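Local coordinates for 3'-5'-exonuclease (Saccharomyces cerevisiae, PDB 3E2V), which probably cuts double-stranded DNA as an endonuclease without obvious specificity and trims it from the 3' end as a magnesium-dependent exonuclease, at residues Y197-H202 and P246-V251; H85-H90 and T154-I159; K334-N339 and E349-K354. All coordinates share one frame; numbering follows the deposited sequence.

Contact 1 (Y197-H202 and P246-V251)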
# COMPACT_ATOMS: atom_id res chain seq x y z
N TYR A 197 -10.63 -11.02 -3.49
CA TYR A 197 -9.91 -9.93 -2.82
C TYR A 197 -9.13 -9.08 -3.80
O TYR A 197 -8.50 -9.60 -4.72
CB TYR A 197 -8.92 -10.50 -1.80
CG TYR A 197 -9.48 -10.63 -0.40
CD1 TYR A 197 -10.61 -11.40 -0.15
CD2 TYR A 197 -8.85 -10.01 0.67
CE1 TYR A 197 -11.13 -11.52 1.15
CE2 TYR A 197 -9.36 -10.11 1.97
CZ TYR A 197 -10.49 -10.86 2.20
OH TYR A 197 -11.00 -10.97 3.49
N PRO A 198 -9.17 -7.75 -3.63
CA PRO A 198 -8.32 -6.90 -4.47
C PRO A 198 -6.86 -7.09 -4.10
O PRO A 198 -6.55 -7.39 -2.93
CB PRO A 198 -8.80 -5.48 -4.12
CG PRO A 198 -9.34 -5.59 -2.71
CD PRO A 198 -9.98 -6.97 -2.67
N LEU A 199 -5.97 -6.90 -5.08
CA LEU A 199 -4.54 -7.00 -4.85
C LEU A 199 -3.93 -5.63 -4.65
O LEU A 199 -4.23 -4.68 -5.39
CB LEU A 199 -3.84 -7.73 -6.01
CG LEU A 199 -4.32 -9.16 -6.30
CD1 LEU A 199 -3.50 -9.75 -7.44
CD2 LEU A 199 -4.17 -10.04 -5.09
N PHE A 200 -3.05 -5.54 -3.65
CA PHE A 200 -2.33 -4.33 -3.32
C PHE A 200 -0.89 -4.57 -3.73
O PHE A 200 -0.15 -5.31 -3.07
CB PHE A 200 -2.51 -4.05 -1.82
CG PHE A 200 -2.00 -2.71 -1.38
CD1 PHE A 200 -2.75 -1.56 -1.58
CD2 PHE A 200 -0.77 -2.59 -0.78
CE1 PHE A 200 -2.28 -0.33 -1.17
CE2 PHE A 200 -0.29 -1.34 -0.38
CZ PHE A 200 -1.05 -0.21 -0.56
N LEU A 201 -0.52 -3.98 -4.86
CA LEU A 201 0.69 -4.36 -5.59
C LEU A 201 1.76 -3.29 -5.48
O LEU A 201 1.48 -2.09 -5.53
CB LEU A 201 0.32 -4.61 -7.05
CG LEU A 201 -0.68 -5.72 -7.33
CD1 LEU A 201 -1.31 -5.57 -8.72
CD2 LEU A 201 -0.08 -7.11 -7.11
N HIS A 202 3.00 -3.76 -5.33
CA HIS A 202 4.20 -2.92 -5.26
C HIS A 202 4.98 -3.09 -6.56
O HIS A 202 5.26 -4.20 -7.01
CB HIS A 202 5.04 -3.32 -4.04
CG HIS A 202 6.26 -2.48 -3.84
ND1 HIS A 202 6.27 -1.35 -3.05
CD2 HIS A 202 7.52 -2.61 -4.33
CE1 HIS A 202 7.48 -0.81 -3.08
NE2 HIS A 202 8.26 -1.55 -3.84
N PRO A 246 -12.73 -11.85 -13.37
CA PRO A 246 -12.84 -10.68 -14.23
C PRO A 246 -13.15 -9.39 -13.49
O PRO A 246 -12.93 -8.31 -14.05
CB PRO A 246 -13.99 -11.06 -15.19
CG PRO A 246 -14.77 -12.08 -14.46
CD PRO A 246 -13.76 -12.87 -13.68
N ASP A 247 -13.63 -9.48 -12.25
CA ASP A 247 -13.89 -8.29 -11.43
C ASP A 247 -12.83 -7.99 -10.37
O ASP A 247 -12.97 -7.04 -9.61
CB ASP A 247 -15.28 -8.35 -10.80
CG ASP A 247 -16.41 -8.47 -11.83
OD1 ASP A 247 -16.34 -7.81 -12.89
OD2 ASP A 247 -17.37 -9.22 -11.56
N ARG A 248 -11.77 -8.80 -10.31
CA ARG A 248 -10.71 -8.54 -9.32
C ARG A 248 -9.98 -7.24 -9.65
O ARG A 248 -9.57 -6.99 -10.80
CB ARG A 248 -9.72 -9.71 -9.25
CG ARG A 248 -8.35 -9.35 -8.69
CD ARG A 248 -7.55 -10.61 -8.41
NE ARG A 248 -7.64 -10.99 -7.00
CZ ARG A 248 -7.02 -12.03 -6.48
NH1 ARG A 248 -6.32 -12.86 -7.25
NH2 ARG A 248 -7.09 -12.27 -5.18
N LYS A 249 -9.83 -6.40 -8.62
CA LYS A 249 -9.15 -5.12 -8.78
C LYS A 249 -7.67 -5.24 -8.46
O LYS A 249 -7.28 -5.99 -7.54
CB LYS A 249 -9.82 -4.03 -7.93
CG LYS A 249 -11.35 -3.91 -8.13
CD LYS A 249 -11.76 -3.65 -9.57
CE LYS A 249 -13.27 -3.37 -9.69
NZ LYS A 249 -14.14 -4.52 -9.28
N LEU A 250 -6.86 -4.53 -9.22
CA LEU A 250 -5.41 -4.66 -9.20
C LEU A 250 -4.86 -3.27 -8.94
O LEU A 250 -4.81 -2.44 -9.84
CB LEU A 250 -4.92 -5.18 -10.56
CG LEU A 250 -5.55 -6.50 -11.02
CD1 LEU A 250 -5.09 -6.84 -12.43
CD2 LEU A 250 -5.20 -7.65 -10.08
N VAL A 251 -4.48 -3.00 -7.69
CA VAL A 251 -4.10 -1.65 -7.28
C VAL A 251 -2.59 -1.54 -7.24
O VAL A 251 -1.93 -2.25 -6.47
CB VAL A 251 -4.71 -1.31 -5.91
CG1 VAL A 251 -4.22 0.05 -5.41
CG2 VAL A 251 -6.25 -1.37 -5.97

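Contact 2 (H85-H90 and T154-I159)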
# COMPACT_ATOMS: atom_id res chain seq x y z
N HIS A 85 -6.85 -3.75 6.68
CA HIS A 85 -5.43 -4.04 6.45
C HIS A 85 -5.21 -5.07 5.36
O HIS A 85 -6.15 -5.76 4.91
CB HIS A 85 -4.77 -4.51 7.75
CG HIS A 85 -5.24 -5.87 8.16
ND1 HIS A 85 -4.65 -7.02 7.70
CD2 HIS A 85 -6.30 -6.26 8.91
CE1 HIS A 85 -5.28 -8.07 8.20
NE2 HIS A 85 -6.29 -7.63 8.94
N THR A 86 -3.95 -5.17 4.96
CA THR A 86 -3.56 -6.18 3.98
C THR A 86 -2.83 -7.32 4.69
O THR A 86 -2.48 -7.22 5.88
CB THR A 86 -2.60 -5.56 2.89
OG1 THR A 86 -1.29 -5.38 3.45
CG2 THR A 86 -3.11 -4.21 2.41
N ILE A 87 -2.63 -8.41 3.93
CA ILE A 87 -1.74 -9.53 4.31
C ILE A 87 -0.96 -9.94 3.08
O ILE A 87 -1.53 -10.18 2.02
CB ILE A 87 -2.53 -10.75 4.80
CG1 ILE A 87 -3.36 -10.39 6.04
CG2 ILE A 87 -1.56 -11.93 5.07
CD1 ILE A 87 -4.27 -11.53 6.52
N GLY A 88 0.35 -10.02 3.23
CA GLY A 88 1.22 -10.38 2.10
C GLY A 88 2.67 -10.17 2.44
O GLY A 88 3.00 -9.64 3.49
N VAL A 89 3.55 -10.63 1.54
CA VAL A 89 5.00 -10.46 1.73
C VAL A 89 5.59 -9.66 0.57
O VAL A 89 5.49 -10.07 -0.58
CB VAL A 89 5.74 -11.81 1.86
CG1 VAL A 89 7.22 -11.61 2.17
CG2 VAL A 89 5.10 -12.64 2.96
N HIS A 90 6.15 -8.51 0.91
CA HIS A 90 6.69 -7.51 -0.02
C HIS A 90 8.02 -8.02 -0.56
O HIS A 90 8.68 -8.82 0.09
CB HIS A 90 6.85 -6.26 0.85
CG HIS A 90 7.38 -5.04 0.19
ND1 HIS A 90 8.68 -4.91 -0.24
CD2 HIS A 90 6.82 -3.82 0.02
CE1 HIS A 90 8.89 -3.69 -0.70
NE2 HIS A 90 7.78 -3.00 -0.53
N THR A 154 -14.69 -9.06 8.77
CA THR A 154 -13.23 -9.00 8.86
C THR A 154 -12.63 -7.67 8.40
O THR A 154 -13.13 -7.04 7.47
CB THR A 154 -12.57 -10.15 8.07
OG1 THR A 154 -11.15 -10.10 8.29
CG2 THR A 154 -12.87 -10.06 6.57
N SER A 155 -11.54 -7.28 9.07
CA SER A 155 -10.77 -6.08 8.70
C SER A 155 -9.74 -6.37 7.62
O SER A 155 -9.17 -5.43 7.06
CB SER A 155 -10.03 -5.50 9.91
OG SER A 155 -10.90 -5.26 11.00
N PHE A 156 -9.50 -7.65 7.34
CA PHE A 156 -8.59 -8.07 6.25
C PHE A 156 -9.29 -7.85 4.91
O PHE A 156 -10.25 -8.56 4.61
CB PHE A 156 -8.22 -9.55 6.45
CG PHE A 156 -7.54 -10.21 5.27
CD1 PHE A 156 -6.53 -9.56 4.54
CD2 PHE A 156 -7.88 -11.51 4.93
CE1 PHE A 156 -5.91 -10.22 3.46
CE2 PHE A 156 -7.26 -12.16 3.88
CZ PHE A 156 -6.27 -11.51 3.12
N ARG A 157 -8.82 -6.89 4.11
CA ARG A 157 -9.56 -6.50 2.89
C ARG A 157 -8.76 -6.57 1.59
O ARG A 157 -9.34 -6.39 0.53
CB ARG A 157 -10.15 -5.08 3.01
CG ARG A 157 -11.24 -4.89 4.07
CD ARG A 157 -12.49 -5.72 3.79
NE ARG A 157 -13.50 -5.56 4.84
CZ ARG A 157 -14.46 -4.64 4.84
NH1 ARG A 157 -14.58 -3.77 3.84
NH2 ARG A 157 -15.32 -4.58 5.86
N SER A 158 -7.46 -6.85 1.65
CA SER A 158 -6.67 -6.86 0.42
C SER A 158 -5.43 -7.72 0.60
O SER A 158 -4.83 -7.74 1.68
CB SER A 158 -6.24 -5.42 0.06
OG SER A 158 -5.53 -5.38 -1.18
N ILE A 159 -5.04 -8.44 -0.45
CA ILE A 159 -3.83 -9.26 -0.45
C ILE A 159 -2.68 -8.41 -0.99
O ILE A 159 -2.76 -7.90 -2.11
CB ILE A 159 -4.05 -10.55 -1.27
CG1 ILE A 159 -5.02 -11.47 -0.50
CG2 ILE A 159 -2.72 -11.25 -1.56
CD1 ILE A 159 -5.65 -12.58 -1.36

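Contact 3 (K334-N339 and E349-K354). With GOL (glycerol), chain D.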
# COMPACT_ATOMS: atom_id res chain seq x y z
N LYS A 334 -0.06 22.03 14.57
CA LYS A 334 1.30 22.47 14.89
C LYS A 334 2.23 21.27 14.82
O LYS A 334 1.86 20.20 15.28
CB LYS A 334 1.36 23.06 16.31
CG LYS A 334 2.74 23.62 16.70
CD LYS A 334 3.17 24.74 15.77
CE LYS A 334 4.62 25.17 15.96
NZ LYS A 334 5.04 26.02 14.79
N SER A 335 3.42 21.47 14.26
CA SER A 335 4.41 20.41 14.05
C SER A 335 5.64 20.75 14.87
O SER A 335 6.15 21.87 14.78
CB SER A 335 4.77 20.35 12.56
OG SER A 335 5.64 19.29 12.23
N VAL A 336 6.10 19.81 15.70
CA VAL A 336 7.28 20.02 16.55
C VAL A 336 8.34 18.97 16.27
O VAL A 336 8.05 17.90 15.70
CB VAL A 336 6.92 19.98 18.05
CG1 VAL A 336 6.01 21.15 18.45
CG2 VAL A 336 6.26 18.65 18.44
N LYS A 337 9.58 19.23 16.69
CA LYS A 337 10.64 18.23 16.52
C LYS A 337 10.31 17.00 17.39
O LYS A 337 9.60 17.11 18.39
CB LYS A 337 12.01 18.80 16.90
CG LYS A 337 12.43 20.05 16.10
CD LYS A 337 13.71 20.71 16.66
CE LYS A 337 13.55 21.20 18.12
NZ LYS A 337 12.98 22.59 18.34
N LYS A 338 10.82 15.84 16.99
CA LYS A 338 10.49 14.59 17.69
C LYS A 338 10.79 14.61 19.20
O LYS A 338 10.08 13.98 19.98
CB LYS A 338 11.17 13.39 17.01
CG LYS A 338 12.69 13.53 16.92
CD LYS A 338 13.31 12.34 16.23
CE LYS A 338 14.83 12.50 16.10
NZ LYS A 338 15.21 13.52 15.11
N ASN A 339 11.82 15.35 19.60
CA ASN A 339 12.17 15.44 21.03
C ASN A 339 11.31 16.42 21.83
O ASN A 339 11.47 16.54 23.05
CB ASN A 339 13.66 15.77 21.20
CG ASN A 339 14.02 17.15 20.67
OD1 ASN A 339 13.51 17.59 19.65
ND2 ASN A 339 14.94 17.82 21.35
N GLU A 349 -4.86 19.72 22.81
CA GLU A 349 -4.47 20.12 21.45
C GLU A 349 -3.58 19.06 20.81
O GLU A 349 -2.79 18.40 21.49
CB GLU A 349 -3.75 21.47 21.45
CG GLU A 349 -3.35 21.93 20.06
CD GLU A 349 -2.85 23.36 20.01
OE1 GLU A 349 -2.81 24.03 21.07
OE2 GLU A 349 -2.48 23.81 18.91
N LEU A 350 -3.71 18.91 19.49
CA LEU A 350 -3.05 17.84 18.73
C LEU A 350 -1.85 18.36 17.98
O LEU A 350 -1.90 19.42 17.33
CB LEU A 350 -4.07 17.23 17.76
CG LEU A 350 -5.26 16.52 18.41
CD1 LEU A 350 -6.37 16.26 17.36
CD2 LEU A 350 -4.87 15.22 19.11
N TYR A 351 -0.75 17.62 18.05
CA TYR A 351 0.53 18.03 17.47
C TYR A 351 1.11 16.95 16.58
O TYR A 351 0.96 15.77 16.87
CB TYR A 351 1.56 18.29 18.57
CG TYR A 351 1.36 19.56 19.35
CD1 TYR A 351 2.12 20.69 19.06
CD2 TYR A 351 0.45 19.63 20.40
CE1 TYR A 351 1.96 21.87 19.79
CE2 TYR A 351 0.27 20.81 21.13
CZ TYR A 351 1.04 21.91 20.81
OH TYR A 351 0.89 23.09 21.52
N MET A 352 1.78 17.38 15.51
CA MET A 352 2.49 16.52 14.56
C MET A 352 3.99 16.58 14.83
O MET A 352 4.46 17.44 15.59
CB MET A 352 2.23 16.93 13.10
CG MET A 352 0.73 17.02 12.76
SD MET A 352 0.29 17.62 11.07
CE MET A 352 0.72 16.18 10.09
N VAL A 353 4.72 15.65 14.22
CA VAL A 353 6.17 15.60 14.35
C VAL A 353 6.80 16.00 13.02
O VAL A 353 6.47 15.42 11.97
CB VAL A 353 6.64 14.18 14.76
CG1 VAL A 353 8.17 14.10 14.70
CG2 VAL A 353 6.09 13.82 16.15
N LYS A 354 7.69 16.99 13.05
CA LYS A 354 8.35 17.47 11.83
C LYS A 354 9.05 16.31 11.13
O LYS A 354 9.77 15.54 11.77
CB LYS A 354 9.36 18.59 12.15
CG LYS A 354 8.71 19.83 12.77
CD LYS A 354 9.73 20.93 13.02
CE LYS A 354 9.06 22.18 13.61
NZ LYS A 354 8.06 22.81 12.67
C1 GOL D . 5.62 16.57 8.45
O1 GOL D . 6.55 17.64 8.57
C2 GOL D . 4.38 16.80 9.31
O2 GOL D . 4.74 16.93 10.66
C3 GOL D . 3.65 18.08 8.89
O3 GOL D . 2.73 17.80 7.84
O HOH W 1 -2.07 22.06 16.59
O HOH W 2 11.45 15.77 14.17

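Contact 1 (Y197-H202 and P246-V251)
The backbone oxygen of Tyr-197 is held by two nitrogens of Arg-248. NE of Arg-248 donates to Tyr-197 O at 2.8 Å, nearly along the C=O axis. NH2 of Arg-248 reaches Tyr-197 O at 3.1 Å by a more bent bond, so the guanidinium meets the carbonyl side-on with the oxygen close to its plane. Arginine suits the place because it offers two adjacent N-H groups to a single acceptor. Its chain bends at chi3 (-97°), turning NE toward the Tyr-197 oxygen, and the guanidinium beyond lies beside Leu-199. CD2 of Leu-199 lies over the centre of one guanidinium face, 3.6 Å above the plane. Ser-188 takes NH1, which further fixes the group's rotation.

Past this paired bond the two segments run on as parallel strands. Leu-199 bonds in both directions, its N to Lys-249 O and its O to the N of Val-251, and Leu-201 N then reaches Val-251 O at 2.8 Å. Leu-199 and Leu-250 lie side by side and point the same way, with CD1 of the former 3.8 Å from CD2 of the latter. Leucines suit this face, since Leu-199 and Leu-201 also pack on helix 174-187. Phe-200 and Val-251 occupy the other face and touch more loosely, CD1 to CG1 at 4.4 Å. The Phe-200 ring stacks on His-253, a magnesium ligand, and its side chain lies about 6 Å from the bound ion. Leucines facing a helix on one side and Phe-200 facing the magnesium site on the other fit neighbouring strands of this TatD-type TIM barrel.

Contact 2 (H85-H90 and T154-I159)
Between His-85 and Thr-86 the pairing slips by one residue: His-85 lies beside Phe-156, but Thr-86 lies beside Ser-158, and Arg-157 is the extra residue of a beta bulge in a parallel pair. The backbone still bonds through the slip. His-85 N reaches Ser-155 O, Arg-157 N returns to His-85 O at 3.0 Å, and beyond the bulge Ile-87 N meets Ser-158 O by a longer bond of 3.2 Å.

His-85, Ile-87 and Phe-156 share one face of the sheet. CG of His-85 sits between the backbone N and the carbonyl carbon (chi1 70°), and the ring is pinned by its own strand: ND1 donates to Thr-86 O at 2.8 Å, almost straight, from above the carbonyl plane. Over one ring face comes CA of Phe-156, 3.5 Å above the plane and offset toward the rim. The two aromatic rings themselves are slid apart and barely overlap. Instead the Phe-156 ring receives Ile-87, whose CD1 stands over its centre in a CH-pi contact, 3.6 Å from the centroid, while CG1 lies near CD1 and CE1 of the ring. The CG1-CD1 arm of isoleucine suits a flat ring, because its end methyl can lie over the centre, and Met-145 and Gln-148 of helix 132-149 close over Ile-87.

On the other face the small Thr-86 and Ser-158 meet through CG2 and CB at 4.1 Å. Their hydroxyls are buried but satisfied: Thr-86 OG1 bonds to Gly-160 O and Gly-59 N, and Ser-158 OG to Pro-198 O. The straight bond to Thr-86 O implies that ND1 of His-85 carries a proton, and that bond probably holds the imidazole at a fixed rotation beside Phe-156.

Contact 3 (K334-N339 and E349-K354)
A small two-stranded parallel ladder at the protein surface, away from the metal site, joins Lys-334 to Val-336 with Tyr-351 to Val-353. Three backbone bonds hold it: Met-352 N to Lys-334 O at 2.8 Å, Val-336 N to Met-352 O, and Lys-354 N to Val-336 O.

On one face the Tyr-351 ring takes the aliphatic root of Lys-334, whose CG, anti to the backbone N (chi1 -177°), comes within 3.6 Å of CE1. CG1 of Val-336 touches CD1 of the same ring at 4.0 Å. A tyrosine suits this surface place, its carbons packing on neighbours while OH makes a weak bond to Lys-344. An alanine here would probably leave the CG of Lys-334 and CG1 of Val-336 without their packing partner, and the lysine chain freer to turn.

On the face that carries Ser-335 and Met-352, the chain of Lys-354 passes close to Ser-335, its CG 3.2 Å from OG of Ser-335, and bends at its end to bring NZ to Ser-335 O in a weak bond. A glycerol, probably from the crystallisation liquor, donates from O2 to Val-353 O at 2.6 Å and also meets Ser-335 OG. Water bridges both ends of the ladder, one linking Lys-334 N to Leu-350 O and Glu-349 OE2, the other Lys-338 N to Lys-354 O.

Val-353 packs CG1 against CA of Lys-338 at 3.8 Å, and both residues rest on Tyr-30 of strand 29-30, while Leu-350 and Met-352 lean on helix 40-49.

How the contacts relate
Along the chain contact 2 closes first, contact 1 follows, and contact 3 comes last. Contacts 1 and 2 have centres about 11 Å apart and lie in the same parallel eight-stranded sheet of the barrel, where strands 82-87, 156-165, 199-204 and 250-252 follow in that order. Strands 156-165 and 199-204 are direct neighbours, so the two contacts touch: Phe-200 N lies 2.8 Å from Ile-159 O. Together they build consecutive staves of the wall around the magnesium site. Contact 3 is a separate ladder of strands 334-336 and 351-353, its centre about 36 Å from that of contact 1 and 30 Å from that of contact 2, a surface addition to the catalytic barrel.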